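Local structure of flavodoxin-like domain (Synechococcus elongatus PCC 6301, 3HLY) at residues G12-L17 with G86-Y91; A77-K82 with R106-H111. The protein is the flavodoxin-like domain of a cyanobacterial flavoprotein and probably binds a flavin mononucleotide for electron transfer, as its relatives do. All coordinates share one frame; numbering follows the deposited sequence.

Contact 1: residues G12-L17 with G86-Y91; sequences GYSDRL and GLFDSY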
ATOM      1  N   GLY A  12      10.435   6.461   7.630  1.00 47.38           N
ATOM      2  CA  GLY A  12      10.066   5.564   8.709  1.00 47.22           C
ATOM      3  C   GLY A  12      10.549   4.154   8.400  1.00 48.37           C
ATOM      4  O   GLY A  12      11.718   3.950   8.062  1.00 38.22           O
ATOM      5  N   TYR A  13       9.652   3.179   8.505  1.00 43.38           N
ATOM      6  CA  TYR A  13       9.992   1.790   8.218  1.00 39.64           C
ATOM      7  C   TYR A  13       9.290   1.304   6.956  1.00 38.95           C
ATOM      8  O   TYR A  13       9.065   0.106   6.789  1.00 37.78           O
ATOM      9  CB  TYR A  13       9.613   0.905   9.403  1.00 35.24           C
ATOM     10  CG  TYR A  13      10.524   1.084  10.594  1.00 44.56           C
ATOM     11  CD1 TYR A  13      11.581   0.202  10.829  1.00 55.76           C
ATOM     12  CD2 TYR A  13      10.346   2.147  11.475  1.00 45.12           C
ATOM     13  CE1 TYR A  13      12.437   0.378  11.916  1.00 60.36           C
ATOM     14  CE2 TYR A  13      11.196   2.332  12.562  1.00 47.77           C
ATOM     15  CZ  TYR A  13      12.235   1.447  12.776  1.00 58.34           C
ATOM     16  OH  TYR A  13      13.068   1.634  13.852  1.00 68.33           O
ATOM     17  N   SER A  14       8.955   2.239   6.066  1.00 34.83           N
ATOM     18  CA  SER A  14       8.270   1.908   4.821  1.00 32.17           C
ATOM     19  C   SER A  14       8.956   0.818   3.995  1.00 38.97           C
ATOM     20  O   SER A  14       8.303  -0.136   3.576  1.00 42.37           O
ATOM     21  CB  SER A  14       8.097   3.157   3.953  1.00 35.76           C
ATOM     22  OG  SER A  14       7.090   3.994   4.477  1.00 44.89           O
ATOM     23  N   ASP A  15      10.259   0.959   3.746  1.00 38.63           N
ATOM     24  CA  ASP A  15      10.978  -0.054   2.966  1.00 48.52           C
ATOM     25  C   ASP A  15      10.744  -1.451   3.546  1.00 44.10           C
ATOM     26  O   ASP A  15      10.368  -2.392   2.840  1.00 42.08           O
ATOM     27  CB  ASP A  15      12.493   0.192   2.984  1.00 57.78           C
ATOM     28  CG  ASP A  15      12.898   1.477   2.292  1.00 73.29           C
ATOM     29  OD1 ASP A  15      12.640   1.623   1.074  1.00 80.58           O
ATOM     30  OD2 ASP A  15      13.488   2.342   2.973  1.00 74.90           O
ATOM     31  N   ARG A  16      10.970  -1.550   4.849  1.00 30.85           N
ATOM     32  CA  ARG A  16      10.882  -2.797   5.590  1.00 35.57           C
ATOM     33  C   ARG A  16       9.484  -3.381   5.781  1.00 33.60           C
ATOM     34  O   ARG A  16       9.295  -4.588   5.703  1.00 27.67           O
ATOM     35  CB  ARG A  16      11.552  -2.588   6.943  1.00 43.91           C
ATOM     36  CG  ARG A  16      12.290  -3.780   7.454  1.00 55.79           C
ATOM     37  CD  ARG A  16      13.402  -3.322   8.368  1.00 67.97           C
ATOM     38  NE  ARG A  16      14.402  -2.517   7.672  1.00 75.30           N
ATOM     39  CZ  ARG A  16      15.456  -1.968   8.269  1.00 81.85           C
ATOM     40  NH1 ARG A  16      15.644  -2.132   9.573  1.00 75.89           N
ATOM     41  NH2 ARG A  16      16.331  -1.267   7.559  1.00 86.22           N
ATOM     42  N   LEU A  17       8.507  -2.537   6.054  1.00 21.77           N
ATOM     43  CA  LEU A  17       7.152  -3.040   6.213  1.00 28.42           C
ATOM     44  C   LEU A  17       6.650  -3.429   4.820  1.00 28.10           C
ATOM     45  O   LEU A  17       6.071  -4.495   4.632  1.00 26.80           O
ATOM     46  CB  LEU A  17       6.263  -1.960   6.805  1.00 27.15           C
ATOM     47  CG  LEU A  17       6.697  -1.432   8.171  1.00 22.86           C
ATOM     48  CD1 LEU A  17       6.178  -0.018   8.374  1.00 29.61           C
ATOM     49  CD2 LEU A  17       6.193  -2.359   9.231  1.00 25.07           C
ATOM     50  N   GLY A  86      -4.859  -2.134   0.818  1.00 29.26           N
ATOM     51  CA  GLY A  86      -4.171  -2.600   2.009  1.00 19.90           C
ATOM     52  C   GLY A  86      -3.408  -1.403   2.531  1.00 25.08           C
ATOM     53  O   GLY A  86      -2.598  -0.825   1.813  1.00 35.36           O
ATOM     54  N   LEU A  87      -3.678  -1.007   3.766  1.00 23.26           N
ATOM     55  CA  LEU A  87      -2.993   0.130   4.357  1.00 25.86           C
ATOM     56  C   LEU A  87      -2.080  -0.312   5.508  1.00 25.07           C
ATOM     57  O   LEU A  87      -2.393  -1.252   6.231  1.00 28.53           O
ATOM     58  CB  LEU A  87      -4.030   1.134   4.872  1.00 15.63           C
ATOM     59  CG  LEU A  87      -4.860   1.804   3.771  1.00 30.20           C
ATOM     60  CD1 LEU A  87      -5.993   2.618   4.377  1.00 27.51           C
ATOM     61  CD2 LEU A  87      -3.955   2.696   2.921  1.00 28.98           C
ATOM     62  N   PHE A  88      -0.940   0.352   5.641  1.00 31.56           N
ATOM     63  CA  PHE A  88      -0.006   0.077   6.731  1.00 33.27           C
ATOM     64  C   PHE A  88       0.630   1.383   7.186  1.00 43.31           C
ATOM     65  O   PHE A  88       1.008   2.226   6.372  1.00 40.88           O
ATOM     66  CB  PHE A  88       1.068  -0.942   6.318  1.00 34.98           C
ATOM     67  CG  PHE A  88       2.110  -0.420   5.357  1.00 29.24           C
ATOM     68  CD1 PHE A  88       3.229   0.258   5.820  1.00 27.65           C
ATOM     69  CD2 PHE A  88       2.017  -0.696   3.990  1.00 36.55           C
ATOM     70  CE1 PHE A  88       4.251   0.646   4.941  1.00 32.33           C
ATOM     71  CE2 PHE A  88       3.035  -0.310   3.099  1.00 31.43           C
ATOM     72  CZ  PHE A  88       4.154   0.357   3.573  1.00 21.84           C
ATOM     73  N   ASP A  89       0.713   1.564   8.497  1.00 49.75           N
ATOM     74  CA  ASP A  89       1.314   2.770   9.042  1.00 45.79           C
ATOM     75  C   ASP A  89       2.827   2.664   8.870  1.00 40.74           C
ATOM     76  O   ASP A  89       3.441   1.694   9.315  1.00 39.89           O
ATOM     77  CB  ASP A  89       0.946   2.905  10.516  1.00 56.94           C
ATOM     78  CG  ASP A  89       1.329   4.251  11.088  1.00 63.58           C
ATOM     79  OD1 ASP A  89       0.736   4.641  12.119  1.00 74.19           O
ATOM     80  OD2 ASP A  89       2.223   4.916  10.515  1.00 61.89           O
ATOM     81  N   SER A  90       3.422   3.657   8.218  1.00 31.20           N
ATOM     82  CA  SER A  90       4.857   3.661   7.979  1.00 37.79           C
ATOM     83  C   SER A  90       5.701   4.063   9.192  1.00 47.87           C
ATOM     84  O   SER A  90       6.920   3.849   9.205  1.00 44.14           O
ATOM     85  CB  SER A  90       5.173   4.581   6.805  1.00 47.55           C
ATOM     86  OG  SER A  90       4.720   5.894   7.056  1.00 62.07           O
ATOM     87  N   TYR A  91       5.045   4.626  10.209  1.00 48.59           N
ATOM     88  CA  TYR A  91       5.707   5.086  11.433  1.00 48.07           C
ATOM     89  C   TYR A  91       6.763   6.132  11.095  1.00 50.94           C
ATOM     90  O   TYR A  91       7.906   6.041  11.541  1.00 51.37           O
ATOM     91  CB  TYR A  91       6.358   3.917  12.176  1.00 51.72           C
ATOM     92  CG  TYR A  91       6.707   4.215  13.620  1.00 65.04           C
ATOM     93  CD1 TYR A  91       5.770   4.792  14.483  1.00 80.10           C
ATOM     94  CD2 TYR A  91       7.960   3.889  14.139  1.00 75.29           C
ATOM     95  CE1 TYR A  91       6.075   5.037  15.829  1.00 85.31           C
ATOM     96  CE2 TYR A  91       8.277   4.128  15.485  1.00 80.83           C
ATOM     97  CZ  TYR A  91       7.331   4.702  16.321  1.00 83.99           C
ATOM     98  OH  TYR A  91       7.640   4.941  17.641  1.00 87.79           O
TER
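Tyr13 and Ser90 meet through the backbone: the N-H of Tyr13 reaches the carbonyl O of Ser90 at 2.9 Å in an almost straight bond (176° at the hydrogen). Next to this bond the two tyrosine side chains run side by side and point the same way, Tyr13 CE2 lying 3.9 Å from CD2 at the edge of the Tyr91 ring. Gly12 comes so close that a side chain on it would clash with the carbonyl oxygens of Ser90 and Tyr91. On the inner side, Leu17 and Phe88 carry the apolar contact. The CB of Leu17 is 3.8 Å from Phe88 CE1, while its CD1 methyl reaches past the ring to Asp89 O at 3.4 Å. With chi1 of 72°, Phe88 CG sits between its backbone N and carbonyl carbon, which sends the ring toward helix 14-27; an alanine here would probably leave a gap beside Leu17 CB, where the ring now packs. The second shell sets the serines: Ser14 OG, 3.1 Å from Ser90 CB, is hydrogen-bonded to Tyr11 O, and Ser90 OG to Thr59 O. Asp89 OD2 accepts from Tyr91 N at 2.9 Å, above the carboxylate plane, closing an Asx turn that shapes the chain leaving strand 84-88. Tyr13 holds the N-cap position, just ahead of helix 14-27, and its O accepts from Leu17 N. The loops after the first and fourth strands meet here, and in flavodoxins both border the flavin site at the C-terminal edge of the parallel sheet; a similar role is probable in this domain.

Contact 2: residues A77-K82 with R106-H111; sequences AAAHNK and RNLGLH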
ATOM      1  N   ALA A  77      -6.958   9.302  -7.944  1.00 45.86           N
ATOM      2  CA  ALA A  77      -7.606   9.554  -9.221  1.00 50.54           C
ATOM      3  C   ALA A  77      -7.807   8.261 -10.008  1.00 47.30           C
ATOM      4  O   ALA A  77      -8.827   8.086 -10.646  1.00 51.28           O
ATOM      5  CB  ALA A  77      -6.780  10.555 -10.039  1.00 46.85           C
ATOM      6  N   ALA A  78      -6.848   7.341  -9.949  1.00 43.23           N
ATOM      7  CA  ALA A  78      -6.968   6.095 -10.705  1.00 34.64           C
ATOM      8  C   ALA A  78      -7.588   4.898  -9.980  1.00 36.18           C
ATOM      9  O   ALA A  78      -8.009   3.934 -10.631  1.00 39.58           O
ATOM     10  CB  ALA A  78      -5.603   5.702 -11.264  1.00 37.90           C
ATOM     11  N   ALA A  79      -7.643   4.938  -8.649  1.00 33.82           N
ATOM     12  CA  ALA A  79      -8.218   3.820  -7.908  1.00 32.30           C
ATOM     13  C   ALA A  79      -9.711   3.722  -8.199  1.00 36.15           C
ATOM     14  O   ALA A  79     -10.380   4.743  -8.384  1.00 43.11           O
ATOM     15  CB  ALA A  79      -7.987   3.998  -6.411  1.00 33.06           C
ATOM     16  N   HIS A  80     -10.235   2.500  -8.223  1.00 29.74           N
ATOM     17  CA  HIS A  80     -11.646   2.311  -8.520  1.00 31.74           C
ATOM     18  C   HIS A  80     -12.278   1.203  -7.691  1.00 35.60           C
ATOM     19  O   HIS A  80     -11.583   0.491  -6.959  1.00 39.31           O
ATOM     20  CB  HIS A  80     -11.820   2.020 -10.007  1.00 32.90           C
ATOM     21  CG  HIS A  80     -11.084   0.811 -10.472  1.00 31.06           C
ATOM     22  ND1 HIS A  80     -11.575  -0.467 -10.308  1.00 33.87           N
ATOM     23  CD2 HIS A  80      -9.875   0.678 -11.065  1.00 32.86           C
ATOM     24  CE1 HIS A  80     -10.699  -1.335 -10.779  1.00 30.57           C
ATOM     25  NE2 HIS A  80      -9.659  -0.666 -11.242  1.00 28.37           N
ATOM     26  N   ASN A  81     -13.593   1.052  -7.847  1.00 28.76           N
ATOM     27  CA  ASN A  81     -14.397   0.088  -7.095  1.00 38.18           C
ATOM     28  C   ASN A  81     -14.216  -1.414  -7.226  1.00 43.19           C
ATOM     29  O   ASN A  81     -14.861  -2.154  -6.494  1.00 56.38           O
ATOM     30  CB  ASN A  81     -15.888   0.384  -7.295  1.00 44.97           C
ATOM     31  CG  ASN A  81     -16.322   0.273  -8.753  1.00 59.32           C
ATOM     32  OD1 ASN A  81     -16.068  -0.730  -9.425  1.00 67.67           O
ATOM     33  ND2 ASN A  81     -16.993   1.306  -9.241  1.00 67.02           N
ATOM     34  N   LYS A  82     -13.370  -1.891  -8.126  1.00 32.77           N
ATOM     35  CA  LYS A  82     -13.211  -3.336  -8.264  1.00 46.56           C
ATOM     36  C   LYS A  82     -11.957  -3.878  -7.564  1.00 51.11           C
ATOM     37  O   LYS A  82     -11.624  -5.060  -7.697  1.00 53.86           O
ATOM     38  CB  LYS A  82     -13.169  -3.698  -9.734  1.00 42.06           C
ATOM     39  N   ARG A 106     -12.594   3.752   0.592  1.00 27.40           N
ATOM     40  CA  ARG A 106     -13.904   3.116   0.664  1.00 38.68           C
ATOM     41  C   ARG A 106     -14.923   3.951  -0.106  1.00 41.47           C
ATOM     42  O   ARG A 106     -15.833   3.403  -0.717  1.00 39.07           O
ATOM     43  CB  ARG A 106     -14.366   2.925   2.118  1.00 37.79           C
ATOM     44  CG  ARG A 106     -13.788   1.682   2.788  1.00 44.65           C
ATOM     45  CD  ARG A 106     -14.722   1.158   3.884  1.00 47.91           C
ATOM     46  NE  ARG A 106     -14.051   0.290   4.857  1.00 52.46           N
ATOM     47  CZ  ARG A 106     -13.814  -1.017   4.702  1.00 48.79           C
ATOM     48  NH1 ARG A 106     -14.191  -1.672   3.595  1.00 29.33           N
ATOM     49  NH2 ARG A 106     -13.191  -1.673   5.671  1.00 40.34           N
ATOM     50  N   ASN A 107     -14.766   5.274  -0.088  1.00 42.01           N
ATOM     51  CA  ASN A 107     -15.698   6.127  -0.816  1.00 46.47           C
ATOM     52  C   ASN A 107     -15.575   5.961  -2.324  1.00 44.94           C
ATOM     53  O   ASN A 107     -16.527   6.226  -3.060  1.00 45.31           O
ATOM     54  CB  ASN A 107     -15.530   7.596  -0.431  1.00 59.43           C
ATOM     55  CG  ASN A 107     -16.547   8.038   0.614  1.00 86.80           C
ATOM     56  OD1 ASN A 107     -17.718   7.621   0.575  1.00 96.57           O
ATOM     57  ND2 ASN A 107     -16.116   8.893   1.543  1.00 89.27           N
ATOM     58  N   LEU A 108     -14.412   5.517  -2.790  1.00 38.66           N
ATOM     59  CA  LEU A 108     -14.223   5.289  -4.222  1.00 43.61           C
ATOM     60  C   LEU A 108     -14.775   3.914  -4.527  1.00 42.77           C
ATOM     61  O   LEU A 108     -14.785   3.479  -5.678  1.00 51.43           O
ATOM     62  CB  LEU A 108     -12.748   5.320  -4.606  1.00 37.28           C
ATOM     63  CG  LEU A 108     -12.028   6.662  -4.597  1.00 43.61           C
ATOM     64  CD1 LEU A 108     -10.559   6.441  -4.908  1.00 46.26           C
ATOM     65  CD2 LEU A 108     -12.665   7.600  -5.612  1.00 55.56           C
ATOM     66  N   GLY A 109     -15.204   3.224  -3.474  1.00 40.15           N
ATOM     67  CA  GLY A 109     -15.755   1.889  -3.623  1.00 41.07           C
ATOM     68  C   GLY A 109     -14.800   0.723  -3.409  1.00 38.58           C
ATOM     69  O   GLY A 109     -15.099  -0.397  -3.799  1.00 41.51           O
ATOM     70  N   LEU A 110     -13.648   0.959  -2.794  1.00 29.25           N
ATOM     71  CA  LEU A 110     -12.715  -0.146  -2.574  1.00 36.94           C
ATOM     72  C   LEU A 110     -12.970  -0.861  -1.249  1.00 35.46           C
ATOM     73  O   LEU A 110     -13.440  -0.248  -0.297  1.00 39.20           O
ATOM     74  CB  LEU A 110     -11.265   0.359  -2.580  1.00 29.01           C
ATOM     75  CG  LEU A 110     -10.589   0.811  -3.884  1.00 33.35           C
ATOM     76  CD1 LEU A 110     -10.918   2.266  -4.175  1.00 39.98           C
ATOM     77  CD2 LEU A 110      -9.071   0.650  -3.739  1.00 22.38           C
ATOM     78  N   HIS A 111     -12.692  -2.158  -1.192  1.00 38.11           N
ATOM     79  CA  HIS A 111     -12.832  -2.869   0.076  1.00 39.11           C
ATOM     80  C   HIS A 111     -11.396  -3.059   0.615  1.00 29.82           C
ATOM     81  O   HIS A 111     -10.423  -2.805  -0.107  1.00 26.00           O
ATOM     82  CB  HIS A 111     -13.571  -4.210  -0.099  1.00 37.55           C
ATOM     83  CG  HIS A 111     -12.909  -5.175  -1.029  1.00 41.88           C
ATOM     84  ND1 HIS A 111     -12.481  -6.420  -0.624  1.00 40.86           N
ATOM     85  CD2 HIS A 111     -12.666  -5.111  -2.359  1.00 44.08           C
ATOM     86  CE1 HIS A 111     -12.009  -7.083  -1.662  1.00 43.11           C
ATOM     87  NE2 HIS A 111     -12.110  -6.312  -2.729  1.00 48.29           N
TER
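Ala79 and Leu108 touch where two helices of the flavodoxin-like alpha/beta fold run out, and the second of these ends, at Gly109, is a Schellman motif. Apolar contacts come first. The CB of Ala79 points toward the other segment and lies 3.9 Å from Leu108 CD1 and 4.1 Å from Leu110 CD1, so one methyl is shared between two leucine tips. Leu108 has CG anti to its carbonyl carbon (chi1 -72°), which leaves CD1 reaching across to Ala79. Phe105, on helix 98-107, also touches both Ala79 and Leu110, and Ile85 of strand 84-88 joins Leu110, carrying this small cluster into the layer between helix and sheet.

Backbone contacts form the second group. Asn81 and Gly109 approach most closely, their CA atoms 4.1 Å apart, and Asn81 CA makes a CA-H...O contact with Gly109 O at 3.4 Å. Glycine suits this place for two reasons: its positive phi closes the helix, and a CB would run into that of Asn81 as well as the preceding carbonyl oxygen. The Schellman turn itself includes the bond from Gly109 N to Arg106 O. Asn81 N faces Leu108 O at too poor an angle to bond.

Hydrogen bonding is local to each segment or directed to neighbours. The CB of His80 points away from 106-111, and ND1 accepts from Lys82 N, the donor tilted 23° from the ring plane; the backbone N of His80 is bonded to Gln83 OE1, and NE2 makes a weak bond to Ser50 O. The carbonyl oxygen of His80 rests 3.2 Å from Leu110 CG.

In the fold
The two contacts lie on opposite sides of the chain's centre, with their own centres about 21 Å apart, and they do not touch beyond adjoining in sequence. Their segments alternate along the chain: 12-17, then 77-82, 86-91 and 106-111. Strand 84-88 of the five-stranded parallel sheet connects them: 77-82 leads into it from helix 66-78, segment 86-91 covers its last residues and the loop beyond, and helix 98-107 carries the chain back to 106-111. Contact 1 thus marks the C-terminal end of that strand, where flavodoxin relatives hold the flavin, an instance of the parallel alpha/beta principle that ligand sites gather there; contact 2 joins the turns that enter strands 84-88 and 111-112.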